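Local atomic coordinates of Es1 family protein (Ehrlichia chaffeensis, PDB entry 3L3B), a protein that is of unproven function but belongs to the DJ-1/PfpI family, has an amidotransferase-like domain and is probably linked to isoprenoid biosynthesis. Residues K68-H73 with E77-V82; A31-M36 with A90-G95; D52-N57 with S234-L239. All coordinates share one frame; numbering follows the deposited sequence.

Interaction 1: residues K68-H73 with E77-V82; sequences KQVVDH and ESVGEV
Val-70 to Asp-72 and Glu-77 to Val-79 run antiparallel, with strand axes at 128° and 4.4 Å apart at their closest. Val-79 N bonds to Val-70 O at 2.9 Å. Asp-72 N donates to Glu-77 O at 3.0 Å, and the return bond from Glu-77 N to Asp-72 O is weak. Val-71 and Ser-78 form the non-hydrogen-bonded pair between them. A water bridges the other side of the Val-70 and Val-79 pair: it accepts from Val-70 N and donates to Val-79 O. This is a two-stranded beta hairpin, separate from the main sheet and leaning on the second subunit. Beyond it, Gly-80 centres an inverse gamma turn that brings Glu-81 back over Val-70. Val-70 carries the side-chain contact. Its CG1 lies anti to the backbone N (chi1 172°) and meets Val-79 CG2 at 3.8 Å, while Glu-81 CG also lies 3.8 Å from Val-70 CG1. Val-70 CG2 packs on the Glu-81 carbonyl. The Glu-81 carboxylate pairs with Arg-83. On the other face, Val-71 CG2 lies 4.0 Å from Ser-78 CA. His-73 ND1 donates to Val-71 O from above the carbonyl plane.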
loop_
_atom_site.group_PDB
_atom_site.type_symbol
_atom_site.label_atom_id
_atom_site.label_comp_id
_atom_site.label_asym_id
_atom_site.label_seq_id
_atom_site.Cartn_x
_atom_site.Cartn_y
_atom_site.Cartn_z
ATOM N N LYS B 68 18.130 8.358 -2.841
ATOM C CA LYS B 68 18.814 9.326 -3.759
ATOM C C LYS B 68 18.043 10.654 -3.814
ATOM O O LYS B 68 18.639 11.716 -3.830
ATOM C CB LYS B 68 19.020 8.737 -5.191
ATOM N N GLN B 69 16.723 10.599 -3.842
ATOM C CA GLN B 69 15.870 11.813 -3.806
ATOM C C GLN B 69 14.686 11.608 -2.852
ATOM O O GLN B 69 14.302 10.477 -2.564
ATOM C CB GLN B 69 15.215 12.081 -5.180
ATOM C CG GLN B 69 16.142 12.400 -6.329
ATOM C CD GLN B 69 15.371 12.549 -7.638
ATOM O OE1 GLN B 69 14.508 11.729 -7.973
ATOM N NE2 GLN B 69 15.709 13.581 -8.396
ATOM N N VAL B 70 14.082 12.712 -2.421
ATOM C CA VAL B 70 12.737 12.676 -1.878
ATOM C C VAL B 70 11.851 13.436 -2.843
ATOM O O VAL B 70 12.203 14.511 -3.286
ATOM C CB VAL B 70 12.686 13.326 -0.444
ATOM C CG1 VAL B 70 11.243 13.480 0.052
ATOM C CG2 VAL B 70 13.549 12.466 0.505
ATOM N N VAL B 71 10.701 12.881 -3.180
ATOM C CA VAL B 71 9.803 13.547 -4.087
ATOM C C VAL B 71 8.421 13.812 -3.430
ATOM O O VAL B 71 7.812 12.917 -2.793
ATOM C CB VAL B 71 9.629 12.680 -5.357
ATOM C CG1 VAL B 71 8.429 13.114 -6.162
ATOM C CG2 VAL B 71 10.913 12.635 -6.214
ATOM N N ASP B 72 7.962 15.054 -3.581
ATOM C CA ASP B 72 6.607 15.440 -3.291
ATOM C C ASP B 72 5.708 14.817 -4.378
ATOM O O ASP B 72 5.747 15.223 -5.523
ATOM C CB ASP B 72 6.546 16.991 -3.232
ATOM C CG ASP B 72 5.165 17.536 -3.050
ATOM O OD1 ASP B 72 4.169 16.842 -3.421
ATOM O OD2 ASP B 72 5.069 18.674 -2.543
ATOM N N HIS B 73 4.916 13.827 -4.014
ATOM C CA HIS B 73 4.137 13.081 -5.012
ATOM C C HIS B 73 2.854 13.824 -5.490
ATOM O O HIS B 73 2.172 13.380 -6.413
ATOM C CB HIS B 73 3.720 11.690 -4.463
ATOM C CG HIS B 73 4.831 10.697 -4.408
ATOM N ND1 HIS B 73 5.999 10.932 -3.703
ATOM C CD2 HIS B 73 5.007 9.522 -5.053
ATOM C CE1 HIS B 73 6.794 9.889 -3.844
ATOM N NE2 HIS B 73 6.217 9.016 -4.655
ATOM N N GLU B 77 7.602 16.766 -7.841
ATOM C CA GLU B 77 8.901 17.487 -7.956
ATOM C C GLU B 77 9.786 16.948 -6.869
ATOM O O GLU B 77 9.276 16.637 -5.785
ATOM C CB GLU B 77 8.730 18.937 -7.641
ATOM C CG GLU B 77 8.513 19.870 -8.816
ATOM C CD GLU B 77 8.088 21.267 -8.342
ATOM O OE1 GLU B 77 8.793 21.851 -7.479
ATOM O OE2 GLU B 77 7.036 21.759 -8.811
ATOM N N SER B 78 11.105 16.859 -7.117
ATOM C CA SER B 78 12.007 16.482 -6.033
ATOM C C SER B 78 12.058 17.645 -5.044
ATOM O O SER B 78 11.744 18.783 -5.373
ATOM C CB SER B 78 13.420 16.061 -6.525
ATOM O OG SER B 78 14.106 17.154 -7.042
ATOM N N VAL B 79 12.357 17.342 -3.797
ATOM C CA VAL B 79 12.465 18.393 -2.800
ATOM C C VAL B 79 13.739 18.272 -2.018
ATOM O O VAL B 79 14.377 17.212 -1.998
ATOM C CB VAL B 79 11.306 18.398 -1.814
ATOM C CG1 VAL B 79 10.043 18.762 -2.518
ATOM C CG2 VAL B 79 11.187 17.061 -1.086
ATOM N N GLY B 80 14.113 19.384 -1.390
ATOM C CA GLY B 80 15.269 19.417 -0.524
ATOM C C GLY B 80 14.830 18.984 0.858
ATOM O O GLY B 80 14.555 19.825 1.699
ATOM N N GLU B 81 14.775 17.667 1.042
ATOM C CA GLU B 81 14.518 16.969 2.299
ATOM C C GLU B 81 15.198 15.584 2.138
ATOM O O GLU B 81 15.415 15.148 0.991
ATOM C CB GLU B 81 12.979 16.852 2.542
ATOM C CG GLU B 81 12.503 15.511 2.976
ATOM C CD GLU B 81 11.041 15.441 3.452
ATOM O OE1 GLU B 81 10.792 14.536 4.274
ATOM O OE2 GLU B 81 10.163 16.248 3.026
ATOM N N VAL B 82 15.629 14.946 3.233
ATOM C CA VAL B 82 16.341 13.639 3.143
ATOM C C VAL B 82 15.557 12.568 3.910
ATOM O O VAL B 82 15.041 12.830 4.998
ATOM C CB VAL B 82 17.829 13.661 3.618
ATOM C CG1 VAL B 82 18.247 12.261 4.076
ATOM C CG2 VAL B 82 18.796 14.075 2.458
HETATM O O HOH W 1 15.540 15.016 -3.245
#

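Interaction 2: residues A31-M36 with A90-G95; sequences AGCGHM and ARIARG
The loop that follows strand 24-29 of the central DJ-1/PfpI-type sheet meets the end of helix 85-92 here. The helix closes with a Schellman motif: Arg-94 takes positive phi, and Gly-95 N and Arg-94 N bond back to Ala-90 O and Arg-91 O. Cys-33 and Ile-92 carry the contact, which is buried and has no hydrogen bond between its segments. Cys-33 SG is swung anti to its own N (chi1 -179°), and this sends the sulfur to the helix. There it meets two neighbouring residues, with Arg-91 CB 3.8 Å away. Gly-32 and Gly-34 flank the cysteine with backbone angles that call for glycine. The side chain of Ile-92 lies against the loop and also packs on Ile-41, Ala-44 and Met-48 of helix 41-53, so the loop and two helices share one apolar patch. Arg-91 touches the sulfur with its CB alone. From CG to NE its chain runs extended, and Glu-88 binds NE in a salt bridge. Its two terminal nitrogens cross to the second subunit, where NH1 bonds to Cys-33 O and NH2 pairs with Asp-37. The same arginine thus packs on Cys-33 with its base and bonds across the dimer with its far end. Ile-92 touches the loop at two points: CG1 lies 3.7 Å from Cys-33 SG, and CD1 lies 3.5 Å from Gly-32 O.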
loop_
_atom_site.group_PDB
_atom_site.type_symbol
_atom_site.label_atom_id
_atom_site.label_comp_id
_atom_site.label_asym_id
_atom_site.label_seq_id
_atom_site.Cartn_x
_atom_site.Cartn_y
_atom_site.Cartn_z
ATOM N N ALA B 31 12.524 -0.342 -1.330
ATOM C CA ALA B 31 13.415 0.755 -1.643
ATOM C C ALA B 31 12.920 2.090 -1.116
ATOM O O ALA B 31 13.461 3.090 -1.532
ATOM C CB ALA B 31 13.629 0.870 -3.168
ATOM N N GLY B 32 11.903 2.101 -0.236
ATOM C CA GLY B 32 11.332 3.324 0.283
ATOM C C GLY B 32 9.809 3.159 0.236
ATOM O O GLY B 32 9.296 2.064 0.137
ATOM N N CYS B 33 9.074 4.239 0.348
ATOM C CA CYS B 33 7.610 4.125 0.395
ATOM C C CYS B 33 6.978 5.154 -0.516
ATOM O O CYS B 33 6.561 6.231 -0.074
ATOM C CB CYS B 33 7.173 4.295 1.833
ATOM S SG CYS B 33 5.418 4.173 2.091
ATOM N N GLY B 34 6.897 4.826 -1.787
ATOM C CA GLY B 34 6.361 5.744 -2.811
ATOM C C GLY B 34 6.896 5.479 -4.201
ATOM O O GLY B 34 8.091 5.276 -4.373
ATOM N N HIS B 35 6.021 5.487 -5.210
ATOM C CA HIS B 35 6.442 5.143 -6.536
ATOM C C HIS B 35 7.508 6.052 -7.174
ATOM O O HIS B 35 8.292 5.586 -8.045
ATOM C CB HIS B 35 5.238 4.964 -7.481
ATOM C CG HIS B 35 4.685 6.223 -8.081
ATOM N ND1 HIS B 35 3.841 7.066 -7.408
ATOM C CD2 HIS B 35 4.771 6.717 -9.347
ATOM C CE1 HIS B 35 3.489 8.072 -8.196
ATOM N NE2 HIS B 35 4.027 7.871 -9.387
ATOM N N MET B 36 7.575 7.316 -6.769
ATOM C CA MET B 36 8.553 8.240 -7.359
ATOM C C MET B 36 9.914 8.286 -6.661
ATOM O O MET B 36 10.888 8.756 -7.254
ATOM C CB MET B 36 7.956 9.654 -7.478
ATOM C CG MET B 36 6.639 9.667 -8.220
ATOM S SD MET B 36 5.987 11.279 -8.601
ATOM C CE MET B 36 6.958 11.607 -10.049
ATOM N N ALA B 90 9.746 0.813 6.425
ATOM C CA ALA B 90 8.998 0.357 7.586
ATOM C C ALA B 90 7.504 0.757 7.556
ATOM O O ALA B 90 6.694 0.115 8.236
ATOM C CB ALA B 90 9.666 0.883 8.922
ATOM N N ARG B 91 7.140 1.797 6.788
ATOM C CA ARG B 91 5.736 2.139 6.582
ATOM C C ARG B 91 5.018 1.024 5.876
ATOM O O ARG B 91 4.019 0.565 6.349
ATOM C CB ARG B 91 5.576 3.469 5.844
ATOM C CG ARG B 91 6.166 4.640 6.683
ATOM C CD ARG B 91 6.298 5.976 5.945
ATOM N NE ARG B 91 6.746 6.994 6.906
ATOM C CZ ARG B 91 5.925 7.681 7.725
ATOM N NH1 ARG B 91 4.618 7.503 7.637
ATOM N NH2 ARG B 91 6.426 8.530 8.625
ATOM N N ILE B 92 5.540 0.562 4.753
ATOM C CA ILE B 92 4.955 -0.506 4.002
ATOM C C ILE B 92 4.963 -1.798 4.810
ATOM O O ILE B 92 3.993 -2.574 4.785
ATOM C CB ILE B 92 5.735 -0.693 2.681
ATOM C CG1 ILE B 92 5.447 0.462 1.729
ATOM C CG2 ILE B 92 5.355 -2.003 1.960
ATOM C CD1 ILE B 92 6.202 0.348 0.373
ATOM N N ALA B 93 6.049 -2.015 5.548
ATOM C CA ALA B 93 6.211 -3.226 6.347
ATOM C C ALA B 93 5.490 -3.189 7.674
ATOM O O ALA B 93 5.601 -4.154 8.420
ATOM C CB ALA B 93 7.752 -3.499 6.613
ATOM N N ARG B 94 4.763 -2.108 7.989
ATOM C CA ARG B 94 4.138 -1.940 9.312
ATOM C C ARG B 94 5.180 -2.231 10.424
ATOM O O ARG B 94 4.865 -2.849 11.469
ATOM C CB ARG B 94 2.930 -2.862 9.478
ATOM C CG ARG B 94 1.668 -2.424 8.681
ATOM C CD ARG B 94 0.491 -3.387 8.929
ATOM N NE ARG B 94 0.167 -3.546 10.365
ATOM C CZ ARG B 94 -0.606 -2.733 11.086
ATOM N NH1 ARG B 94 -1.219 -1.683 10.547
ATOM N NH2 ARG B 94 -0.800 -2.986 12.369
ATOM N N GLY B 95 6.414 -1.765 10.215
ATOM C CA GLY B 95 7.450 -1.830 11.252
ATOM C C GLY B 95 8.350 -3.034 11.119
ATOM O O GLY B 95 9.457 -3.028 11.622
#

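Interaction 3: residues D52-N57 with S234-L239; sequences DRHNVN and SMVNYL
His-54 and Val-236 form the close part of this contact, with a methyl group over an imidazole face. Val-236 CG2 sits 4.0 Å from the centroid of the His-54 ring and 19° off the ring normal, a CH-pi contact. The methyl is displaced toward the rim, and its nearest ring atom is His-54 CG at 3.8 Å. The other methyl, Val-236 CG1, lies 4.0 Å from His-54 CD2. Val-56 joins more loosely, its CG2 meeting Val-236 CG2 tip to tip at 4.1 Å. With Val-236 CG2 anti to the carbonyl carbon (chi1 175°), this one methyl faces both partners. The outer side is different. Asn-55 and Asn-237 are exposed, and neither makes a close contact across the segments. Val-56, by contrast, is buried and packs on Leu-24 and Ser-26 of strand 24-29. The contact joins the turn between helix 41-53 and strand 56-62, part of a beta-alpha-beta crossover, to the end of the C-terminal helix 221-238. Asn-55 takes positive phi as the C-prime residue of a Schellman motif that ends the first helix. His-54 ND1 bonds to Glu-50 O of that helix. No hydrogen bond joins the two segments, so the contact rests on dispersion and CH-pi attraction, while the bond from ND1 to Glu-50 O probably helps to keep the ring face turned to Val-236.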
loop_
_atom_site.group_PDB
_atom_site.type_symbol
_atom_site.label_atom_id
_atom_site.label_comp_id
_atom_site.label_asym_id
_atom_site.label_seq_id
_atom_site.Cartn_x
_atom_site.Cartn_y
_atom_site.Cartn_z
ATOM N N ASP B 52 0.637 -13.946 1.184
ATOM C CA ASP B 52 -0.166 -14.386 2.328
ATOM C C ASP B 52 -1.349 -15.296 1.896
ATOM O O ASP B 52 -1.633 -16.314 2.526
ATOM C CB ASP B 52 -0.626 -13.198 3.186
ATOM C CG ASP B 52 -1.143 -13.660 4.541
ATOM O OD1 ASP B 52 -0.371 -14.241 5.306
ATOM O OD2 ASP B 52 -2.333 -13.527 4.804
ATOM N N ARG B 53 -1.941 -15.007 0.741
ATOM C CA ARG B 53 -3.025 -15.828 0.226
ATOM C C ARG B 53 -2.565 -17.263 -0.006
ATOM O O ARG B 53 -3.362 -18.182 0.073
ATOM C CB ARG B 53 -3.600 -15.234 -1.063
ATOM C CG ARG B 53 -4.860 -15.933 -1.593
ATOM C CD ARG B 53 -5.485 -15.252 -2.849
ATOM N NE ARG B 53 -4.668 -15.488 -4.053
ATOM C CZ ARG B 53 -4.540 -16.660 -4.678
ATOM N NH1 ARG B 53 -5.197 -17.746 -4.256
ATOM N NH2 ARG B 53 -3.741 -16.762 -5.746
ATOM N N HIS B 54 -1.265 -17.425 -0.296
ATOM C CA HIS B 54 -0.616 -18.706 -0.556
ATOM C C HIS B 54 0.043 -19.298 0.680
ATOM O O HIS B 54 0.825 -20.262 0.553
ATOM C CB HIS B 54 0.472 -18.496 -1.610
ATOM C CG HIS B 54 -0.031 -18.576 -3.002
ATOM N ND1 HIS B 54 -0.112 -17.483 -3.830
ATOM C CD2 HIS B 54 -0.510 -19.623 -3.706
ATOM C CE1 HIS B 54 -0.595 -17.859 -5.000
ATOM N NE2 HIS B 54 -0.852 -19.151 -4.947
ATOM N N ASN B 55 -0.276 -18.758 1.869
ATOM C CA ASN B 55 0.358 -19.191 3.149
ATOM C C ASN B 55 1.878 -19.158 3.096
ATOM O O ASN B 55 2.539 -20.046 3.627
ATOM C CB ASN B 55 -0.085 -20.603 3.538
ATOM C CG ASN B 55 -1.556 -20.693 3.703
ATOM O OD1 ASN B 55 -2.201 -19.699 4.006
ATOM N ND2 ASN B 55 -2.111 -21.847 3.458
ATOM N N VAL B 56 2.416 -18.156 2.398
ATOM C CA VAL B 56 3.858 -17.925 2.343
ATOM C C VAL B 56 4.148 -16.787 3.291
ATOM O O VAL B 56 3.681 -15.639 3.095
ATOM C CB VAL B 56 4.355 -17.560 0.934
ATOM C CG1 VAL B 56 5.868 -17.318 0.969
ATOM C CG2 VAL B 56 3.974 -18.634 -0.072
ATOM N N ASN B 57 4.877 -17.096 4.356
ATOM C CA ASN B 57 5.227 -16.062 5.330
ATOM C C ASN B 57 6.295 -15.180 4.686
ATOM O O ASN B 57 7.038 -15.632 3.777
ATOM C CB ASN B 57 5.733 -16.730 6.628
ATOM C CG ASN B 57 4.567 -17.315 7.510
ATOM O OD1 ASN B 57 3.382 -17.115 7.227
ATOM N ND2 ASN B 57 4.924 -18.035 8.568
ATOM N N SER B 234 2.873 -18.503 -9.965
ATOM C CA SER B 234 3.856 -19.231 -10.759
ATOM C C SER B 234 5.081 -19.562 -9.934
ATOM O O SER B 234 5.661 -20.626 -10.072
ATOM C CB SER B 234 4.276 -18.409 -11.976
ATOM O OG SER B 234 3.152 -18.148 -12.794
ATOM N N MET B 235 5.500 -18.638 -9.089
ATOM C CA MET B 235 6.627 -18.900 -8.197
ATOM C C MET B 235 6.294 -20.028 -7.214
ATOM O O MET B 235 7.072 -20.956 -7.013
ATOM C CB MET B 235 7.030 -17.630 -7.420
ATOM C CG MET B 235 7.607 -16.539 -8.289
ATOM S SD MET B 235 7.872 -15.028 -7.332
ATOM C CE MET B 235 9.455 -15.608 -6.595
ATOM N N VAL B 236 5.133 -19.932 -6.596
ATOM C CA VAL B 236 4.690 -20.957 -5.657
ATOM C C VAL B 236 4.522 -22.349 -6.333
ATOM O O VAL B 236 4.903 -23.372 -5.756
ATOM C CB VAL B 236 3.376 -20.537 -4.935
ATOM C CG1 VAL B 236 2.865 -21.673 -4.034
ATOM C CG2 VAL B 236 3.565 -19.247 -4.122
ATOM N N ASN B 237 3.971 -22.391 -7.547
ATOM C CA ASN B 237 3.765 -23.657 -8.239
ATOM C C ASN B 237 5.116 -24.249 -8.600
ATOM O O ASN B 237 5.291 -25.473 -8.617
ATOM C CB ASN B 237 2.988 -23.488 -9.544
ATOM C CG ASN B 237 1.582 -22.977 -9.346
ATOM O OD1 ASN B 237 0.938 -22.581 -10.317
ATOM N ND2 ASN B 237 1.100 -22.951 -8.100
ATOM N N TYR B 238 6.061 -23.379 -8.922
ATOM C CA TYR B 238 7.406 -23.832 -9.199
ATOM C C TYR B 238 8.011 -24.556 -7.989
ATOM O O TYR B 238 8.708 -25.544 -8.169
ATOM C CB TYR B 238 8.321 -22.689 -9.653
ATOM C CG TYR B 238 9.691 -23.203 -9.937
ATOM C CD1 TYR B 238 10.024 -23.657 -11.213
ATOM C CD2 TYR B 238 10.627 -23.342 -8.913
ATOM C CE1 TYR B 238 11.275 -24.192 -11.478
ATOM C CE2 TYR B 238 11.882 -23.871 -9.167
ATOM C CZ TYR B 238 12.198 -24.296 -10.449
ATOM O OH TYR B 238 13.446 -24.806 -10.716
ATOM N N LEU B 239 7.749 -24.073 -6.775
ATOM C CA LEU B 239 8.234 -24.725 -5.554
ATOM C C LEU B 239 7.325 -25.874 -5.041
ATOM O O LEU B 239 7.199 -26.064 -3.816
ATOM C CB LEU B 239 8.360 -23.699 -4.441
ATOM C CG LEU B 239 9.186 -22.446 -4.697
ATOM C CD1 LEU B 239 8.880 -21.449 -3.630
ATOM C CD2 LEU B 239 10.674 -22.830 -4.746
#

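How the interactions relate
Interaction 2 is fully buried, while interactions 1 and 3 are partly exposed and lie on opposite sides of the chain's centre. Interaction 1 is local and rests on backbone bonds. The other two join distant parts of the chain through side-chain packing alone, a sulfur on a helix end in one and a methyl on a ring in the other. Interactions 1 and 2 touch: His-73 NE2 probably bonds to Met-36 N at 3.0 Å, and Val-71 packs on Met-36. Helix 41-53 links the other two, since its flank packs on Ile-92 and its end leads into His-54. Segments of all three reach the second subunit, in interaction 3 through Asp-52 and Arg-53 beside the contact.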